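Local coordinates for protein ABC transporter (Caldanaerobius, PDB 4G68) that probably binds xylan-derived oligosaccharides outside the cell as the solute-binding component of an ABC transporter that takes them up, at residues N93-S107 with T319-Y331. Sequence-based numbering, arbitrary orientation.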
loop_
_atom_site.group_PDB
_atom_site.type_symbol
_atom_site.label_atom_id
_atom_site.label_comp_id
_atom_site.label_asym_id
_atom_site.label_seq_id
_atom_site.Cartn_x
_atom_site.Cartn_y
_atom_site.Cartn_z
ATOM N N ASN C 93 21.297 -0.683 15.570
ATOM C CA ASN C 93 22.373 -0.074 14.781
ATOM C C ASN C 93 23.029 -1.036 13.787
ATOM O O ASN C 93 24.235 -0.964 13.518
ATOM C CB ASN C 93 23.410 0.599 15.690
ATOM C CG ASN C 93 22.820 1.771 16.451
ATOM O OD1 ASN C 93 22.965 1.886 17.675
ATOM N ND2 ASN C 93 22.115 2.631 15.733
ATOM N N GLU C 94 22.225 -1.942 13.239
ATOM C CA GLU C 94 22.744 -2.998 12.366
ATOM C C GLU C 94 21.923 -3.070 11.093
ATOM O O GLU C 94 21.796 -4.149 10.476
ATOM C CB GLU C 94 22.674 -4.339 13.069
ATOM C CG GLU C 94 23.160 -4.270 14.493
ATOM C CD GLU C 94 23.291 -5.619 15.128
ATOM O OE1 GLU C 94 24.319 -5.806 15.802
ATOM O OE2 GLU C 94 22.403 -6.487 14.952
ATOM N N ALA C 95 21.363 -1.915 10.720
ATOM C CA ALA C 95 20.671 -1.755 9.435
ATOM C C ALA C 95 21.650 -1.774 8.239
ATOM O O ALA C 95 22.831 -1.391 8.398
ATOM C CB ALA C 95 19.843 -0.487 9.450
ATOM N N PRO C 96 21.162 -2.185 7.040
ATOM C CA PRO C 96 21.939 -2.208 5.820
ATOM C C PRO C 96 22.232 -0.806 5.372
ATOM O O PRO C 96 21.674 0.130 5.910
ATOM C CB PRO C 96 20.988 -2.840 4.810
ATOM C CG PRO C 96 19.641 -2.331 5.240
ATOM C CD PRO C 96 19.712 -2.407 6.756
ATOM N N ASP C 97 23.128 -0.684 4.401
ATOM C CA ASP C 97 23.476 0.609 3.811
ATOM C C ASP C 97 22.227 1.244 3.239
ATOM O O ASP C 97 21.954 2.431 3.501
ATOM C CB ASP C 97 24.482 0.381 2.665
ATOM C CG ASP C 97 25.813 -0.127 3.153
ATOM O OD1 ASP C 97 26.511 0.646 3.882
ATOM O OD2 ASP C 97 26.130 -1.303 2.849
ATOM N N ILE C 98 21.459 0.431 2.482
ATOM C CA ILE C 98 20.220 0.891 1.843
ATOM C C ILE C 98 19.058 -0.015 2.202
ATOM O O ILE C 98 19.190 -1.234 2.160
ATOM C CB ILE C 98 20.306 0.900 0.299
ATOM C CG1 ILE C 98 21.544 1.649 -0.190
ATOM C CG2 ILE C 98 19.082 1.589 -0.272
ATOM C CD1 ILE C 98 21.997 1.260 -1.564
ATOM N N PHE C 99 17.944 0.581 2.573
ATOM C CA PHE C 99 16.759 -0.181 2.928
ATOM C C PHE C 99 15.476 0.425 2.389
ATOM O O PHE C 99 15.273 1.643 2.494
ATOM C CB PHE C 99 16.672 -0.420 4.461
ATOM C CG PHE C 99 16.455 0.825 5.300
ATOM C CD1 PHE C 99 15.153 1.249 5.677
ATOM C CD2 PHE C 99 17.544 1.539 5.769
ATOM C CE1 PHE C 99 14.973 2.383 6.463
ATOM C CE2 PHE C 99 17.372 2.661 6.557
ATOM C CZ PHE C 99 16.087 3.075 6.922
ATOM N N GLN C 100 14.601 -0.445 1.866
ATOM C CA GLN C 100 13.257 -0.047 1.463
ATOM C C GLN C 100 12.456 0.358 2.689
ATOM O O GLN C 100 12.650 -0.214 3.755
ATOM C CB GLN C 100 12.567 -1.237 0.781
ATOM C CG GLN C 100 11.116 -0.978 0.312
ATOM C CD GLN C 100 10.551 -2.142 -0.546
ATOM O OE1 GLN C 100 11.204 -3.159 -0.706
ATOM N NE2 GLN C 100 9.322 -1.992 -1.065
ATOM N N THR C 101 11.601 1.371 2.571
ATOM C CA THR C 101 10.751 1.743 3.723
ATOM C C THR C 101 9.413 2.337 3.231
ATOM O O THR C 101 9.174 2.417 1.996
ATOM C CB THR C 101 11.478 2.708 4.665
ATOM O OG1 THR C 101 10.880 2.689 5.967
ATOM C CG2 THR C 101 11.466 4.126 4.081
ATOM N N TRP C 102 8.555 2.660 4.202
ATOM C CA TRP C 102 7.335 3.423 4.001
ATOM C C TRP C 102 7.562 4.763 4.592
ATOM O O TRP C 102 7.884 4.910 5.766
ATOM C CB TRP C 102 6.114 2.764 4.637
ATOM C CG TRP C 102 5.812 1.438 3.974
ATOM C CD1 TRP C 102 5.023 1.214 2.867
ATOM C CD2 TRP C 102 6.333 0.132 4.358
ATOM N NE1 TRP C 102 5.020 -0.111 2.529
ATOM C CE2 TRP C 102 5.777 -0.827 3.406
ATOM C CE3 TRP C 102 7.168 -0.326 5.371
ATOM C CZ2 TRP C 102 6.053 -2.197 3.486
ATOM C CZ3 TRP C 102 7.426 -1.697 5.470
ATOM C CH2 TRP C 102 6.894 -2.615 4.541
ATOM N N ALA C 103 7.449 5.762 3.747
ATOM C CA ALA C 103 7.737 7.133 4.153
ATOM C C ALA C 103 6.602 7.660 5.002
ATOM O O ALA C 103 5.487 7.108 4.967
ATOM C CB ALA C 103 7.909 8.005 2.932
ATOM N N GLY C 104 6.887 8.747 5.723
ATOM C CA GLY C 104 5.927 9.331 6.643
ATOM C C GLY C 104 6.079 8.740 8.036
ATOM O O GLY C 104 7.211 8.513 8.502
ATOM N N GLY C 105 4.936 8.555 8.703
ATOM C CA GLY C 105 4.835 7.951 10.068
ATOM C C GLY C 105 5.625 6.702 10.424
ATOM O O GLY C 105 6.229 6.654 11.515
ATOM N N PHE C 106 5.645 5.704 9.528
ATOM C CA PHE C 106 6.403 4.459 9.768
ATOM C C PHE C 106 7.872 4.757 9.932
ATOM O O PHE C 106 8.562 4.120 10.720
ATOM C CB PHE C 106 6.248 3.540 8.579
ATOM C CG PHE C 106 6.999 2.226 8.691
ATOM C CD1 PHE C 106 6.382 1.109 9.274
ATOM C CD2 PHE C 106 8.287 2.069 8.142
ATOM C CE1 PHE C 106 7.057 -0.125 9.362
ATOM C CE2 PHE C 106 8.940 0.830 8.203
ATOM C CZ PHE C 106 8.322 -0.263 8.800
ATOM N N SER C 107 8.390 5.683 9.128
ATOM C CA SER C 107 9.829 5.951 9.200
ATOM C C SER C 107 10.180 7.107 10.163
ATOM O O SER C 107 11.371 7.421 10.386
ATOM C CB SER C 107 10.413 6.178 7.803
ATOM O OG SER C 107 10.072 5.114 6.926
ATOM N N THR C 319 2.512 8.982 -1.979
ATOM C CA THR C 319 3.893 8.612 -2.336
ATOM C C THR C 319 4.610 8.161 -1.064
ATOM O O THR C 319 5.114 8.956 -0.286
ATOM C CB THR C 319 4.655 9.743 -3.031
ATOM O OG1 THR C 319 3.923 10.157 -4.183
ATOM C CG2 THR C 319 6.099 9.275 -3.426
ATOM N N VAL C 320 4.684 6.852 -0.871
ATOM C CA VAL C 320 5.118 6.370 0.416
ATOM C C VAL C 320 6.221 5.352 0.280
ATOM O O VAL C 320 6.883 5.079 1.279
ATOM C CB VAL C 320 3.954 5.707 1.208
ATOM C CG1 VAL C 320 2.948 6.764 1.731
ATOM C CG2 VAL C 320 3.238 4.691 0.310
ATOM N N GLY C 321 6.403 4.752 -0.916
ATOM C CA GLY C 321 7.488 3.770 -1.072
ATOM C C GLY C 321 8.787 4.567 -1.232
ATOM O O GLY C 321 8.863 5.450 -2.055
ATOM N N ALA C 322 9.780 4.309 -0.385
ATOM C CA ALA C 322 11.073 5.030 -0.475
ATOM C C ALA C 322 12.237 4.094 -0.101
ATOM O O ALA C 322 12.014 3.017 0.486
ATOM C CB ALA C 322 11.097 6.293 0.374
ATOM N N LEU C 323 13.444 4.508 -0.514
ATOM C CA LEU C 323 14.717 3.911 -0.072
ATOM C C LEU C 323 15.408 4.875 0.896
ATOM O O LEU C 323 15.492 6.061 0.614
ATOM C CB LEU C 323 15.644 3.608 -1.259
ATOM C CG LEU C 323 15.052 2.731 -2.377
ATOM C CD1 LEU C 323 16.062 2.452 -3.475
ATOM C CD2 LEU C 323 14.527 1.421 -1.795
HETATM N N MSE C 324 15.900 4.345 2.027
HETATM C CA MSE C 324 16.681 5.171 2.989
HETATM C C MSE C 324 18.085 4.604 3.095
HETATM O O MSE C 324 18.312 3.412 2.863
HETATM C CB MSE C 324 15.925 5.221 4.303
HETATM C CG MSE C 324 14.788 6.235 4.181
HETATM SE SE MSE C 324 13.919 6.322 5.957
HETATM C CE MSE C 324 12.753 7.824 5.476
ATOM N N VAL C 325 19.024 5.491 3.412
ATOM C CA VAL C 325 20.417 5.167 3.646
ATOM C C VAL C 325 20.649 5.307 5.156
ATOM O O VAL C 325 20.352 6.353 5.756
ATOM C CB VAL C 325 21.351 6.165 2.881
ATOM C CG1 VAL C 325 22.811 6.005 3.319
ATOM C CG2 VAL C 325 21.221 5.974 1.347
ATOM N N SER C 326 21.227 4.272 5.743
ATOM C CA SER C 326 21.547 4.302 7.186
ATOM C C SER C 326 22.576 5.369 7.562
ATOM O O SER C 326 23.527 5.583 6.824
ATOM C CB SER C 326 22.026 2.937 7.635
ATOM O OG SER C 326 20.876 2.119 7.731
ATOM N N ALA C 327 22.378 6.018 8.720
ATOM C CA ALA C 327 23.257 7.117 9.156
ATOM C C ALA C 327 24.672 6.574 9.386
ATOM O O ALA C 327 25.653 7.271 9.131
ATOM C CB ALA C 327 22.711 7.767 10.446
ATOM N N ASN C 328 24.765 5.302 9.793
ATOM C CA ASN C 328 26.069 4.643 10.093
ATOM C C ASN C 328 26.678 3.835 8.944
ATOM O O ASN C 328 27.565 2.989 9.148
ATOM C CB ASN C 328 25.983 3.802 11.377
ATOM C CG ASN C 328 25.180 2.532 11.201
ATOM O OD1 ASN C 328 24.524 2.319 10.157
ATOM N ND2 ASN C 328 25.215 1.678 12.214
ATOM N N SER C 329 26.216 4.079 7.720
ATOM C CA SER C 329 26.896 3.482 6.577
ATOM C C SER C 329 28.347 4.009 6.578
ATOM O O SER C 329 28.618 5.175 6.921
ATOM C CB SER C 329 26.202 3.770 5.225
ATOM O OG SER C 329 26.869 3.057 4.164
ATOM N N LYS C 330 29.267 3.120 6.245
ATOM C CA LYS C 330 30.665 3.501 6.068
ATOM C C LYS C 330 30.860 4.231 4.716
ATOM O O LYS C 330 31.739 5.087 4.562
ATOM C CB LYS C 330 31.508 2.236 6.097
ATOM C CG LYS C 330 31.274 1.365 7.308
ATOM C CD LYS C 330 32.032 1.897 8.504
ATOM C CE LYS C 330 32.212 0.842 9.589
ATOM N NZ LYS C 330 33.155 -0.245 9.189
ATOM N N TYR C 331 30.012 3.902 3.743
ATOM C CA TYR C 331 30.159 4.415 2.378
ATOM C C TYR C 331 28.949 5.235 1.968
ATOM O O TYR C 331 28.166 4.826 1.053
ATOM C CB TYR C 331 30.334 3.254 1.420
ATOM C CG TYR C 331 31.148 2.152 2.018
ATOM C CD1 TYR C 331 32.529 2.272 2.143
ATOM C CD2 TYR C 331 30.539 0.981 2.452
ATOM C CE1 TYR C 331 33.279 1.252 2.704
ATOM C CE2 TYR C 331 31.278 -0.043 3.017
ATOM C CZ TYR C 331 32.643 0.093 3.130
ATOM O OH TYR C 331 33.366 -0.957 3.687
HETATM O O HOH W 1 24.505 0.525 7.644
#
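Strands 98-102 and 320-325 pair antiparallel in the sheet of a periplasmic-binding-protein fold. Strand 98-102 also pairs, in parallel, with strand 40-45. Phe99 and Met324 form a hydrogen-bonded pair, and Met324 N donates to Phe99 O almost straight, at 174°. Thr101 and Ala322 form the next such pair.

The tight part lies on the face carrying Phe99, Thr101 and Met324, a selenomethionine. CG of Phe99 sits between its backbone N and carbonyl carbon (chi1 66°), which lays the ring over Met324. CB of Met324 makes a CH-pi contact, 3.8 Å from the centroid of the Phe99 ring and displaced toward its CZ rim. Ser326 OG meets the same ring at its edge. Beyond CG the Met324 chain runs extended. Its SE reaches Thr101 CG2 at 3.8 Å, and its CE ends against Ser107 CB. Tyr82, Ile86 and Ile90 of helix 79-91 also pack on Phe99. Replacing Phe99 by an alanine is likely to open a gap between this helix and the sheet and leave Met324 CB without its aromatic partner.

The solvent side is looser and more polar. There Asn328 ND2 donates to Asn93 O at 3.1 Å, bent to 138° and from above the carbonyl plane. A water bridges Ala95 O and Asn328 OD1.

Between the two regions, Ser326 OG donates to Pro96 O. Buried Asp97 is held at both oxygens: OD2 accepts from Thr42 N, and Ser329 OG donates to Asp97 OD1 over a very short 2.5 Å.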